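Local coordinates for glycosylation Associate Protein 1 (Streptococcus agalactiae serotype V, PDB 6OYC) that probably acts with two partner Gap proteins as a lectin-like subunit of the accessory Sec system, which handles glycosylation and secretion of adhesin glycoproteins, at residues Y159-G163 against G164-Q168; L217-H221 against K222-K226; I278-R282 against L283-A287; S355-E359 against F360-Q364. One frame throughout, in Å; residues are numbered along the deposited sequence.

Followed from the N terminus, the four contacts come in series; none nests in or crosses another, and each is a local turn of chain. Contact 1 closes the hairpin between strands 154-161 and 164-171 in the large antiparallel sheet. Contact 2 ends helix 208-223, leading into strand 229-233 of the seven-stranded parallel sheet. Contact 3 turns from strand 277-280 of that same sheet into helix 283-292. Contact 4 does the comparable job in the six-stranded parallel sheet, from strand 349-354 to helix 360-375. Contacts 2 and 4 lie farthest apart, their centres about 46 Å from each other on opposite sides of the chain's centre.

Contact 1: residues Y159-G163 against G164-Q168; sequences YYDNG and GEAYQ
The ring of Tyr167 carries CB of Tyr159 over one face, in a CH-pi contact 4.2 Å from CB to the ring centroid. One face of the Tyr159 ring in turn lies under Tyr167 OH, toward the rim. The two rings meet obliquely, planes at 33°, and come as near as 3.3 Å between Tyr159 CD1 and Tyr167 CE1. Tyr167 reaches this position because its CG sits between the backbone N and the carbonyl carbon (chi1 54°), while CG of Tyr159 lies beside its own N. At the edge of the Tyr160 ring, in its plane, a water oxygen lies 2.6 Å from Tyr160 OH; Glu165 CG lies obliquely near the same ring, and the two side chains run side by side.

Underneath is a hairpin closed by a type II turn from Asp161 to Gly164. Tyr159 N gives a bond of 2.8 Å to Tyr167 O, and Asp161 N one of 2.9 Å to Gly164 O. Ala166 and Tyr167 both face Tyr159, a classic beta bulge: Tyr159 O takes Ala166 N at 2.9 Å and, weakly, Tyr167 N. Gly163 and Gly164 both have positive phi, which suits residues without a side chain. Beyond the hairpin, Arg184 forms a salt bridge with Asp161 OD2 and Arg180 a cation-pi contact with Tyr167.

The side chains of Tyr159 and Tyr167 thus meet obliquely on the same face of the hairpin through carbon contacts, whereas the water donates to Glu165 OE2 and so bridges a phenol and a carboxylate that do not bond each other directly.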
loop_
_atom_site.group_PDB
_atom_site.type_symbol
_atom_site.label_atom_id
_atom_site.label_comp_id
_atom_site.label_asym_id
_atom_site.label_seq_id
_atom_site.Cartn_x
_atom_site.Cartn_y
_atom_site.Cartn_z
ATOM N N TYR A 159 -6.340 -26.101 -0.053
ATOM C CA TYR A 159 -6.365 -27.324 -0.848
ATOM C C TYR A 159 -7.064 -27.097 -2.174
ATOM O O TYR A 159 -8.018 -26.319 -2.272
ATOM C CB TYR A 159 -7.072 -28.459 -0.105
ATOM C CG TYR A 159 -6.314 -28.952 1.098
ATOM C CD1 TYR A 159 -6.477 -28.335 2.326
ATOM C CD2 TYR A 159 -5.415 -30.021 0.998
ATOM C CE1 TYR A 159 -5.791 -28.772 3.429
ATOM C CE2 TYR A 159 -4.719 -30.478 2.112
ATOM C CZ TYR A 159 -4.912 -29.840 3.320
ATOM O OH TYR A 159 -4.242 -30.254 4.433
ATOM N N TYR A 160 -6.600 -27.813 -3.192
ATOM C CA TYR A 160 -7.132 -27.706 -4.540
ATOM C C TYR A 160 -7.642 -29.061 -4.999
ATOM O O TYR A 160 -7.157 -30.103 -4.556
ATOM C CB TYR A 160 -6.054 -27.217 -5.537
ATOM C CG TYR A 160 -5.509 -25.848 -5.241
ATOM C CD1 TYR A 160 -4.474 -25.671 -4.330
ATOM C CD2 TYR A 160 -6.024 -24.726 -5.876
ATOM C CE1 TYR A 160 -3.966 -24.394 -4.054
ATOM C CE2 TYR A 160 -5.533 -23.451 -5.603
ATOM C CZ TYR A 160 -4.502 -23.294 -4.699
ATOM O OH TYR A 160 -4.008 -22.033 -4.438
ATOM N N ASP A 161 -8.611 -29.047 -5.910
ATOM C CA ASP A 161 -8.923 -30.241 -6.683
ATOM C C ASP A 161 -9.073 -29.823 -8.140
ATOM O O ASP A 161 -8.764 -28.686 -8.513
ATOM C CB ASP A 161 -10.153 -30.978 -6.123
ATOM C CG ASP A 161 -11.347 -30.074 -5.907
ATOM O OD1 ASP A 161 -11.456 -29.030 -6.580
ATOM O OD2 ASP A 161 -12.189 -30.414 -5.053
ATOM N N ASN A 162 -9.485 -30.765 -8.984
ATOM C CA ASN A 162 -9.926 -30.410 -10.327
ATOM C C ASN A 162 -11.218 -29.620 -10.188
ATOM O O ASN A 162 -12.198 -30.113 -9.622
ATOM C CB ASN A 162 -10.131 -31.654 -11.188
ATOM C CG ASN A 162 -9.035 -32.682 -11.001
ATOM O OD1 ASN A 162 -7.857 -32.339 -10.891
ATOM N ND2 ASN A 162 -9.420 -33.955 -10.958
ATOM N N GLY A 163 -11.216 -28.388 -10.677
ATOM C CA GLY A 163 -12.203 -27.414 -10.254
ATOM C C GLY A 163 -11.616 -26.266 -9.464
ATOM O O GLY A 163 -12.370 -25.374 -9.055
ATOM N N GLY A 164 -10.294 -26.265 -9.235
ATOM C CA GLY A 164 -9.578 -25.166 -8.609
ATOM C C GLY A 164 -9.527 -25.207 -7.093
ATOM O O GLY A 164 -9.370 -26.271 -6.473
ATOM N N GLU A 165 -9.651 -24.026 -6.488
ATOM C CA GLU A 165 -9.718 -23.926 -5.035
ATOM C C GLU A 165 -10.868 -24.765 -4.494
ATOM O O GLU A 165 -11.981 -24.749 -5.027
ATOM C CB GLU A 165 -9.873 -22.464 -4.622
ATOM C CG GLU A 165 -8.647 -21.625 -5.002
ATOM C CD GLU A 165 -8.731 -20.192 -4.521
ATOM O OE1 GLU A 165 -9.852 -19.653 -4.429
ATOM O OE2 GLU A 165 -7.674 -19.596 -4.238
ATOM N N ALA A 166 -10.579 -25.537 -3.452
ATOM C CA ALA A 166 -11.581 -26.355 -2.796
ATOM C C ALA A 166 -11.926 -25.807 -1.412
ATOM O O ALA A 166 -13.062 -25.394 -1.190
ATOM C CB ALA A 166 -11.085 -27.805 -2.735
ATOM N N TYR A 167 -10.962 -25.744 -0.489
ATOM C CA TYR A 167 -11.195 -25.208 0.851
ATOM C C TYR A 167 -9.858 -24.873 1.513
ATOM O O TYR A 167 -8.790 -25.322 1.085
ATOM C CB TYR A 167 -11.979 -26.195 1.727
ATOM C CG TYR A 167 -11.328 -27.567 1.796
ATOM C CD1 TYR A 167 -10.303 -27.836 2.696
ATOM C CD2 TYR A 167 -11.723 -28.582 0.949
ATOM C CE1 TYR A 167 -9.707 -29.070 2.749
ATOM C CE2 TYR A 167 -11.122 -29.829 0.995
ATOM C CZ TYR A 167 -10.123 -30.064 1.891
ATOM O OH TYR A 167 -9.537 -31.304 1.929
ATOM N N GLN A 168 -9.947 -24.127 2.610
ATOM C CA GLN A 168 -8.785 -23.645 3.342
ATOM C C GLN A 168 -8.907 -24.043 4.808
ATOM O O GLN A 168 -9.904 -23.709 5.463
ATOM C CB GLN A 168 -8.652 -22.119 3.221
ATOM C CG GLN A 168 -7.293 -21.607 3.665
ATOM C CD GLN A 168 -6.748 -20.516 2.737
ATOM O OE1 GLN A 168 -7.491 -19.925 1.945
ATOM N NE2 GLN A 168 -5.448 -20.248 2.843
HETATM O O HOH W 1 -5.432 -20.000 -5.360
#

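Contact 2: residues L217-H221 against K222-K226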
loop_
_atom_site.group_PDB
_atom_site.type_symbol
_atom_site.label_atom_id
_atom_site.label_comp_id
_atom_site.label_asym_id
_atom_site.label_seq_id
_atom_site.Cartn_x
_atom_site.Cartn_y
_atom_site.Cartn_z
ATOM N N LEU A 217 -18.265 -7.974 17.004
ATOM C CA LEU A 217 -19.204 -7.499 18.010
ATOM C C LEU A 217 -18.738 -7.878 19.412
ATOM O O LEU A 217 -18.900 -7.094 20.351
ATOM C CB LEU A 217 -20.607 -8.021 17.711
ATOM C CG LEU A 217 -21.097 -7.522 16.346
ATOM C CD1 LEU A 217 -22.478 -8.067 16.019
ATOM C CD2 LEU A 217 -21.068 -5.995 16.228
ATOM N N THR A 218 -18.090 -9.033 19.562
ATOM C CA THR A 218 -17.477 -9.348 20.845
ATOM C C THR A 218 -16.396 -8.334 21.207
ATOM O O THR A 218 -16.330 -7.880 22.358
ATOM C CB THR A 218 -16.892 -10.758 20.828
ATOM O OG1 THR A 218 -17.946 -11.717 20.676
ATOM C CG2 THR A 218 -16.136 -11.026 22.118
ATOM N N TYR A 219 -15.538 -7.963 20.244
ATOM C CA TYR A 219 -14.512 -6.960 20.526
ATOM C C TYR A 219 -15.161 -5.657 20.968
ATOM O O TYR A 219 -14.719 -5.012 21.925
ATOM C CB TYR A 219 -13.628 -6.715 19.291
ATOM C CG TYR A 219 -12.581 -5.620 19.517
ATOM C CD1 TYR A 219 -11.321 -5.930 20.029
ATOM C CD2 TYR A 219 -12.858 -4.281 19.241
ATOM C CE1 TYR A 219 -10.365 -4.936 20.257
ATOM C CE2 TYR A 219 -11.903 -3.273 19.476
ATOM C CZ TYR A 219 -10.664 -3.615 19.979
ATOM O OH TYR A 219 -9.710 -2.645 20.208
ATOM N N LEU A 220 -16.196 -5.244 20.241
ATOM C CA LEU A 220 -16.911 -4.016 20.545
ATOM C C LEU A 220 -17.439 -4.047 21.964
ATOM O O LEU A 220 -17.228 -3.106 22.741
ATOM C CB LEU A 220 -18.055 -3.842 19.557
ATOM C CG LEU A 220 -18.933 -2.619 19.726
ATOM C CD1 LEU A 220 -18.103 -1.355 19.582
ATOM C CD2 LEU A 220 -20.024 -2.669 18.680
ATOM N N HIS A 221 -18.097 -5.155 22.323
ATOM C CA HIS A 221 -18.641 -5.326 23.664
ATOM C C HIS A 221 -17.549 -5.269 24.727
ATOM O O HIS A 221 -17.675 -4.546 25.721
ATOM C CB HIS A 221 -19.403 -6.648 23.746
ATOM C CG HIS A 221 -20.039 -6.889 25.082
ATOM N ND1 HIS A 221 -20.988 -6.042 25.619
ATOM C CD2 HIS A 221 -19.856 -7.876 25.992
ATOM C CE1 HIS A 221 -21.366 -6.502 26.798
ATOM N NE2 HIS A 221 -20.696 -7.614 27.047
ATOM N N LYS A 222 -16.456 -6.010 24.535
ATOM C CA LYS A 222 -15.483 -6.138 25.618
ATOM C C LYS A 222 -14.460 -5.014 25.653
ATOM O O LYS A 222 -13.957 -4.690 26.731
ATOM C CB LYS A 222 -14.728 -7.464 25.516
ATOM C CG LYS A 222 -15.570 -8.711 25.668
ATOM C CD LYS A 222 -14.661 -9.939 25.752
ATOM C CE LYS A 222 -14.150 -10.179 27.169
ATOM N NZ LYS A 222 -13.246 -11.369 27.252
ATOM N N GLU A 223 -14.099 -4.433 24.507
ATOM C CA GLU A 223 -12.866 -3.654 24.438
ATOM C C GLU A 223 -13.063 -2.171 24.179
ATOM O O GLU A 223 -12.116 -1.398 24.375
ATOM C CB GLU A 223 -11.943 -4.227 23.355
ATOM C CG GLU A 223 -11.595 -5.684 23.601
ATOM C CD GLU A 223 -10.694 -5.844 24.810
ATOM O OE1 GLU A 223 -9.960 -4.875 25.122
ATOM O OE2 GLU A 223 -10.710 -6.923 25.441
ATOM N N VAL A 224 -14.238 -1.753 23.738
ATOM C CA VAL A 224 -14.498 -0.353 23.433
ATOM C C VAL A 224 -15.229 0.244 24.624
ATOM O O VAL A 224 -16.283 -0.252 25.030
ATOM C CB VAL A 224 -15.313 -0.209 22.138
ATOM C CG1 VAL A 224 -15.547 1.246 21.808
ATOM C CG2 VAL A 224 -14.585 -0.902 20.991
ATOM N N SER A 225 -14.666 1.284 25.209
ATOM C CA SER A 225 -15.386 1.929 26.286
ATOM C C SER A 225 -16.348 2.968 25.718
ATOM O O SER A 225 -16.202 3.440 24.588
ATOM C CB SER A 225 -14.416 2.578 27.267
ATOM O OG SER A 225 -15.005 3.742 27.807
ATOM N N LYS A 226 -17.338 3.330 26.533
ATOM C CA LYS A 226 -18.321 4.325 26.122
ATOM C C LYS A 226 -17.668 5.660 25.786
ATOM O O LYS A 226 -18.219 6.442 25.004
ATOM C CB LYS A 226 -19.376 4.499 27.218
ATOM C CG LYS A 226 -19.764 3.202 27.933
ATOM C CD LYS A 226 -18.926 2.954 29.177
ATOM C CE LYS A 226 -18.869 1.484 29.503
ATOM N NZ LYS A 226 -17.706 1.199 30.367
#
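Lys222, Val224 and Tyr219 have the most surface buried in this last turn of a helix, and Tyr219 brings in Glu223. CB of Glu223 sits over one face of the Tyr219 ring, 3.6 Å from the centroid and 15° off the ring normal, with CG close behind over CD1. With its CG anti to the backbone N (chi1 177°), Tyr219 sends its ring along the helix to lie beneath the residue four places on. The two side chains cross at about a right angle.

Val224 brings its CG2 branch between two neighbours. Val224 CG2 lies 3.8 Å from Leu220 CD1 and 3.9 Å from Tyr219 CE2, approaching the ring obliquely, so one methyl joins an aliphatic and an aromatic side chain. Lys222 lies alongside Thr218, the two pointing the same way; the aliphatic part of the lysine does the touching, with Lys222 CD 4.1 Å from Thr218 CG2.

The backbone shows the helix running out. Lys222 N bonds Thr218 O at 2.9 Å and Glu223 N bonds Tyr219 O at 2.7 Å, but Val224 N reaches Leu220 O only weakly, at 3.4 Å. Val224 is also the first residue to leave helical backbone angles.

This turn ends helix 208-223 and leads toward strand 229-233 of the seven-stranded parallel sheet. Tyr219 meets that sheet directly: its OH is hydrogen-bonded to His3 of strand 2-5 and Arg49 of strand 48-52, and its ring meets Tyr74 of strand 73-75.

Contact 3: residues I278-R282 against L283-A287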
loop_
_atom_site.group_PDB
_atom_site.type_symbol
_atom_site.label_atom_id
_atom_site.label_comp_id
_atom_site.label_asym_id
_atom_site.label_seq_id
_atom_site.Cartn_x
_atom_site.Cartn_y
_atom_site.Cartn_z
ATOM N N ILE A 278 -16.302 13.351 9.914
ATOM C CA ILE A 278 -15.831 12.704 8.699
ATOM C C ILE A 278 -14.482 13.301 8.332
ATOM O O ILE A 278 -14.307 14.523 8.382
ATOM C CB ILE A 278 -16.834 12.850 7.542
ATOM C CG1 ILE A 278 -18.162 12.176 7.909
ATOM C CG2 ILE A 278 -16.273 12.235 6.278
ATOM C CD1 ILE A 278 -19.340 12.705 7.154
ATOM N N ILE A 279 -13.529 12.434 7.999
ATOM C CA ILE A 279 -12.224 12.813 7.467
ATOM C C ILE A 279 -12.175 12.433 5.995
ATOM O O ILE A 279 -12.625 11.340 5.620
ATOM C CB ILE A 279 -11.070 12.096 8.194
ATOM C CG1 ILE A 279 -10.988 12.470 9.666
ATOM C CG2 ILE A 279 -9.736 12.391 7.490
ATOM C CD1 ILE A 279 -10.124 11.493 10.445
ATOM N N CYS A 280 -11.589 13.295 5.166
ATOM C CA CYS A 280 -11.161 12.783 3.870
ATOM C C CYS A 280 -9.881 13.462 3.414
ATOM O O CYS A 280 -9.472 14.511 3.928
ATOM C CB CYS A 280 -12.238 12.918 2.791
ATOM S SG CYS A 280 -12.901 14.521 2.713
ATOM N N ASP A 281 -9.246 12.820 2.440
ATOM C CA ASP A 281 -7.996 13.295 1.872
ATOM C C ASP A 281 -8.192 14.351 0.788
ATOM O O ASP A 281 -7.211 14.970 0.366
ATOM C CB ASP A 281 -7.202 12.109 1.302
ATOM C CG ASP A 281 -7.931 11.394 0.176
ATOM O OD1 ASP A 281 -9.144 11.133 0.301
ATOM O OD2 ASP A 281 -7.299 11.098 -0.858
ATOM N N ARG A 282 -9.410 14.592 0.321
ATOM C CA ARG A 282 -9.562 15.483 -0.822
ATOM C C ARG A 282 -10.539 16.613 -0.525
ATOM O O ARG A 282 -11.564 16.416 0.139
ATOM C CB ARG A 282 -9.996 14.701 -2.057
ATOM C CG ARG A 282 -8.841 13.921 -2.695
ATOM C CD ARG A 282 -9.265 13.388 -4.034
ATOM N NE ARG A 282 -9.634 14.491 -4.910
ATOM C CZ ARG A 282 -8.821 14.999 -5.827
ATOM N NH1 ARG A 282 -7.618 14.469 -5.983
ATOM N NH2 ARG A 282 -9.210 16.022 -6.579
ATOM N N LEU A 283 -10.200 17.804 -1.031
ATOM C CA LEU A 283 -11.032 18.981 -0.802
ATOM C C LEU A 283 -12.313 18.936 -1.627
ATOM O O LEU A 283 -13.379 19.316 -1.129
ATOM C CB LEU A 283 -10.242 20.252 -1.103
ATOM C CG LEU A 283 -9.243 20.676 -0.027
ATOM C CD1 LEU A 283 -8.520 21.940 -0.445
ATOM C CD2 LEU A 283 -9.944 20.896 1.282
ATOM N N ASP A 284 -12.247 18.465 -2.880
ATOM C CA ASP A 284 -13.472 18.373 -3.677
ATOM C C ASP A 284 -14.462 17.387 -3.050
ATOM O O ASP A 284 -15.648 17.704 -2.892
ATOM C CB ASP A 284 -13.178 18.012 -5.148
ATOM C CG ASP A 284 -12.166 16.863 -5.321
ATOM O OD1 ASP A 284 -11.756 16.239 -4.324
ATOM O OD2 ASP A 284 -11.777 16.570 -6.478
ATOM N N ILE A 285 -13.990 16.196 -2.659
ATOM C CA ILE A 285 -14.868 15.254 -1.968
ATOM C C ILE A 285 -15.407 15.881 -0.688
ATOM O O ILE A 285 -16.593 15.746 -0.361
ATOM C CB ILE A 285 -14.130 13.933 -1.675
ATOM C CG1 ILE A 285 -13.834 13.156 -2.967
ATOM C CG2 ILE A 285 -14.938 13.070 -0.733
ATOM C CD1 ILE A 285 -13.505 11.670 -2.731
ATOM N N ALA A 286 -14.541 16.574 0.059
ATOM C CA ALA A 286 -14.983 17.203 1.298
ATOM C C ALA A 286 -16.154 18.127 1.037
ATOM O O ALA A 286 -17.137 18.128 1.793
ATOM C CB ALA A 286 -13.837 17.981 1.946
ATOM N N ALA A 287 -16.071 18.895 -0.056
ATOM C CA ALA A 287 -17.105 19.853 -0.413
ATOM C C ALA A 287 -18.411 19.154 -0.757
ATOM O O ALA A 287 -19.486 19.566 -0.300
ATOM C CB ALA A 287 -16.632 20.720 -1.580
#
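Arg282 lays its guanidinium edge against the carboxylate of Asp284 and grips it side-on with two nitrogens, one to each oxygen. Arg282 NE bonds Asp284 OD1 at 2.8 Å, on the syn lone pair of that oxygen. Arg282 NH2 bonds Asp284 OD2 at 2.6 Å, reaching it from above the carboxylate plane rather than within it. The two planes stand 41° apart, so the salt bridge has two hydrogen bonds but is twisted. A bend at chi3 (60°) turns the end of the arginine back over the start of the helix, where Asp284 waits.

Asp284 OD1 has a second donor: Ile285 N meets Asp284 OD1 at 2.8 Å on the anti side, well out of the carboxylate plane. Two N-H groups thus hold this oxygen, which would fix the rotation of the carboxylate and probably favours its charged form. Glu456, from outside the segments, accepts from the backbone N of both Leu283 and Asp284, so the first N-H groups of the helix are met by carboxylates.

On the buried side, Cys280 SG touches Ala286 CB at 3.7 Å and more loosely Ile285 CG2. The Ile285 and Ala286 side chains also reach the sheet, on Val255 and Val297 respectively. The first backbone bond of the helix, Ala286 N to Arg282 O, measures 3.0 Å.

Arg282 holds the N-cap position between strand 277-280 and helix 283-292, the opening turn of a beta-alpha-beta unit that continues into strand 297-299. Such units build the parallel sheet of a Rossmann-like domain, in keeping with the GT-B clan of this family.

Contact 4: residues S355-E359 against F360-Q364; sequences SYERE and FESRQ. With SO4 (sulfate ion), chain K.
A bend at chi3 (54°) in Arg363 folds its guanidinium back over the chain leading into its own helix, where Arg363 NH1 gives a straight bond of 3.0 Å to Glu357 O. The bond lies in the carbonyl plane, on a lone pair, and within the guanidinium plane as well. NH1 also makes a weak bond to Arg358 O, so one nitrogen spans two successive carbonyls. The aliphatic part of this side chain is used too: Arg363 CG lies 3.3 Å from Ser355 OG.

Glu357 has its CG anti to the backbone N (chi1 177°), and its chain then bends at chi2. Glu357 OE2 accepts from Glu359 N at 2.8 Å, on the anti side and tilted out of the carboxylate plane, which ties the carboxylate to the backbone two residues on. Glu357 CG touches Ser362 OG at 3.4 Å.

Glu359 is the N-cap residue of helix 360-375, and the segments carry the chain from strand 349-354 of a parallel sheet into that helix, as in the Rossmann-like halves of GT-B proteins. Arg363 N bonds Glu359 O at 3.2 Å in the helix's first turn. The Phe360 ring meets Arg358 O with its edge, in the ring plane, Phe360 CD1 being 3.1 Å from that oxygen; Phe109 meets the same ring from outside.

The Arg358 side chain sets off away from the helix. Arg358 NE makes a weak bond of 2.7 Å to O3 of a sulfate ion, probably from the crystallisation liquor and also held by Thr27, while Arg358 NH1 bonds the backbone O of Phe24, whose ring the arginine meets in a cation-pi contact.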
loop_
_atom_site.group_PDB
_atom_site.type_symbol
_atom_site.label_atom_id
_atom_site.label_comp_id
_atom_site.label_asym_id
_atom_site.label_seq_id
_atom_site.Cartn_x
_atom_site.Cartn_y
_atom_site.Cartn_z
ATOM N N SER A 355 9.370 3.500 -14.011
ATOM C CA SER A 355 8.190 2.758 -14.432
ATOM C C SER A 355 7.670 1.971 -13.240
ATOM O O SER A 355 8.406 1.170 -12.646
ATOM C CB SER A 355 8.507 1.821 -15.598
ATOM O OG SER A 355 7.450 0.905 -15.802
ATOM N N TYR A 356 6.411 2.206 -12.891
ATOM C CA TYR A 356 5.741 1.456 -11.847
ATOM C C TYR A 356 4.979 0.248 -12.392
ATOM O O TYR A 356 4.363 -0.481 -11.610
ATOM C CB TYR A 356 4.787 2.372 -11.069
ATOM C CG TYR A 356 5.432 3.551 -10.346
ATOM C CD1 TYR A 356 6.463 3.359 -9.422
ATOM C CD2 TYR A 356 4.978 4.860 -10.565
ATOM C CE1 TYR A 356 7.037 4.432 -8.763
ATOM C CE2 TYR A 356 5.544 5.946 -9.893
ATOM C CZ TYR A 356 6.576 5.721 -9.002
ATOM O OH TYR A 356 7.141 6.786 -8.335
ATOM N N GLU A 357 5.030 -0.002 -13.699
ATOM C CA GLU A 357 4.274 -1.105 -14.283
ATOM C C GLU A 357 4.877 -2.439 -13.861
ATOM O O GLU A 357 6.048 -2.714 -14.143
ATOM C CB GLU A 357 4.256 -0.996 -15.806
ATOM C CG GLU A 357 3.527 -2.168 -16.458
ATOM C CD GLU A 357 2.153 -2.430 -15.822
ATOM O OE1 GLU A 357 1.384 -1.476 -15.617
ATOM O OE2 GLU A 357 1.832 -3.596 -15.514
ATOM N N ARG A 358 4.075 -3.280 -13.207
ATOM C CA ARG A 358 4.586 -4.559 -12.719
ATOM C C ARG A 358 4.652 -5.623 -13.816
ATOM O O ARG A 358 5.475 -6.542 -13.727
ATOM C CB ARG A 358 3.739 -5.048 -11.543
ATOM C CG ARG A 358 2.323 -5.422 -11.867
ATOM C CD ARG A 358 1.620 -5.933 -10.610
ATOM N NE ARG A 358 0.198 -6.122 -10.844
ATOM C CZ ARG A 358 -0.619 -6.836 -10.072
ATOM N NH1 ARG A 358 -0.165 -7.450 -8.982
ATOM N NH2 ARG A 358 -1.900 -6.939 -10.396
ATOM N N GLU A 359 3.824 -5.509 -14.851
ATOM C CA GLU A 359 3.840 -6.488 -15.930
ATOM C C GLU A 359 5.189 -6.467 -16.638
ATOM O O GLU A 359 5.670 -5.412 -17.067
ATOM C CB GLU A 359 2.711 -6.219 -16.932
ATOM C CG GLU A 359 1.295 -6.583 -16.453
ATOM C CD GLU A 359 1.099 -8.083 -16.188
ATOM O OE1 GLU A 359 2.013 -8.893 -16.483
ATOM O OE2 GLU A 359 0.021 -8.455 -15.670
ATOM N N PHE A 360 5.797 -7.645 -16.763
ATOM C CA PHE A 360 7.177 -7.703 -17.224
ATOM C C PHE A 360 7.289 -7.232 -18.669
ATOM O O PHE A 360 8.063 -6.317 -18.973
ATOM C CB PHE A 360 7.737 -9.119 -17.042
ATOM C CG PHE A 360 8.025 -9.503 -15.577
ATOM C CD1 PHE A 360 7.473 -8.794 -14.516
ATOM C CD2 PHE A 360 8.843 -10.586 -15.275
ATOM C CE1 PHE A 360 7.739 -9.155 -13.198
ATOM C CE2 PHE A 360 9.111 -10.955 -13.951
ATOM C CZ PHE A 360 8.560 -10.237 -12.919
ATOM N N GLU A 361 6.481 -7.791 -19.569
ATOM C CA GLU A 361 6.696 -7.504 -20.986
ATOM C C GLU A 361 6.303 -6.071 -21.345
ATOM O O GLU A 361 6.963 -5.435 -22.177
ATOM C CB GLU A 361 5.969 -8.522 -21.857
ATOM C CG GLU A 361 6.915 -9.615 -22.373
ATOM C CD GLU A 361 7.892 -9.120 -23.441
ATOM O OE1 GLU A 361 8.982 -8.627 -23.080
ATOM O OE2 GLU A 361 7.582 -9.241 -24.645
ATOM N N SER A 362 5.260 -5.534 -20.718
ATOM C CA SER A 362 4.934 -4.123 -20.921
ATOM C C SER A 362 6.109 -3.225 -20.532
ATOM O O SER A 362 6.526 -2.355 -21.307
ATOM C CB SER A 362 3.672 -3.766 -20.130
ATOM O OG SER A 362 3.601 -2.378 -19.869
ATOM N N ARG A 363 6.678 -3.444 -19.342
ATOM C CA ARG A 363 7.838 -2.669 -18.911
ATOM C C ARG A 363 9.001 -2.813 -19.885
ATOM O O ARG A 363 9.652 -1.821 -20.239
ATOM C CB ARG A 363 8.252 -3.108 -17.507
ATOM C CG ARG A 363 8.784 -2.010 -16.644
ATOM C CD ARG A 363 8.940 -2.465 -15.211
ATOM N NE ARG A 363 9.740 -3.683 -15.087
ATOM C CZ ARG A 363 9.298 -4.823 -14.562
ATOM N NH1 ARG A 363 8.044 -4.926 -14.123
ATOM N NH2 ARG A 363 10.106 -5.872 -14.494
ATOM N N GLN A 364 9.268 -4.039 -20.343
ATOM C CA GLN A 364 10.367 -4.269 -21.280
ATOM C C GLN A 364 10.185 -3.452 -22.548
ATOM O O GLN A 364 11.140 -2.851 -23.047
ATOM C CB GLN A 364 10.465 -5.763 -21.608
ATOM C CG GLN A 364 11.684 -6.167 -22.421
ATOM C CD GLN A 364 12.985 -5.924 -21.680
ATOM O OE1 GLN A 364 13.195 -6.436 -20.581
ATOM N NE2 GLN A 364 13.868 -5.135 -22.285
HETATM S S SO4 K . -2.049 -2.940 -11.280
HETATM O O1 SO4 K . -1.220 -2.165 -10.361
HETATM O O2 SO4 K . -3.288 -3.362 -10.611
HETATM O O3 SO4 K . -1.266 -4.081 -11.751
HETATM O O4 SO4 K . -2.402 -2.112 -12.438
#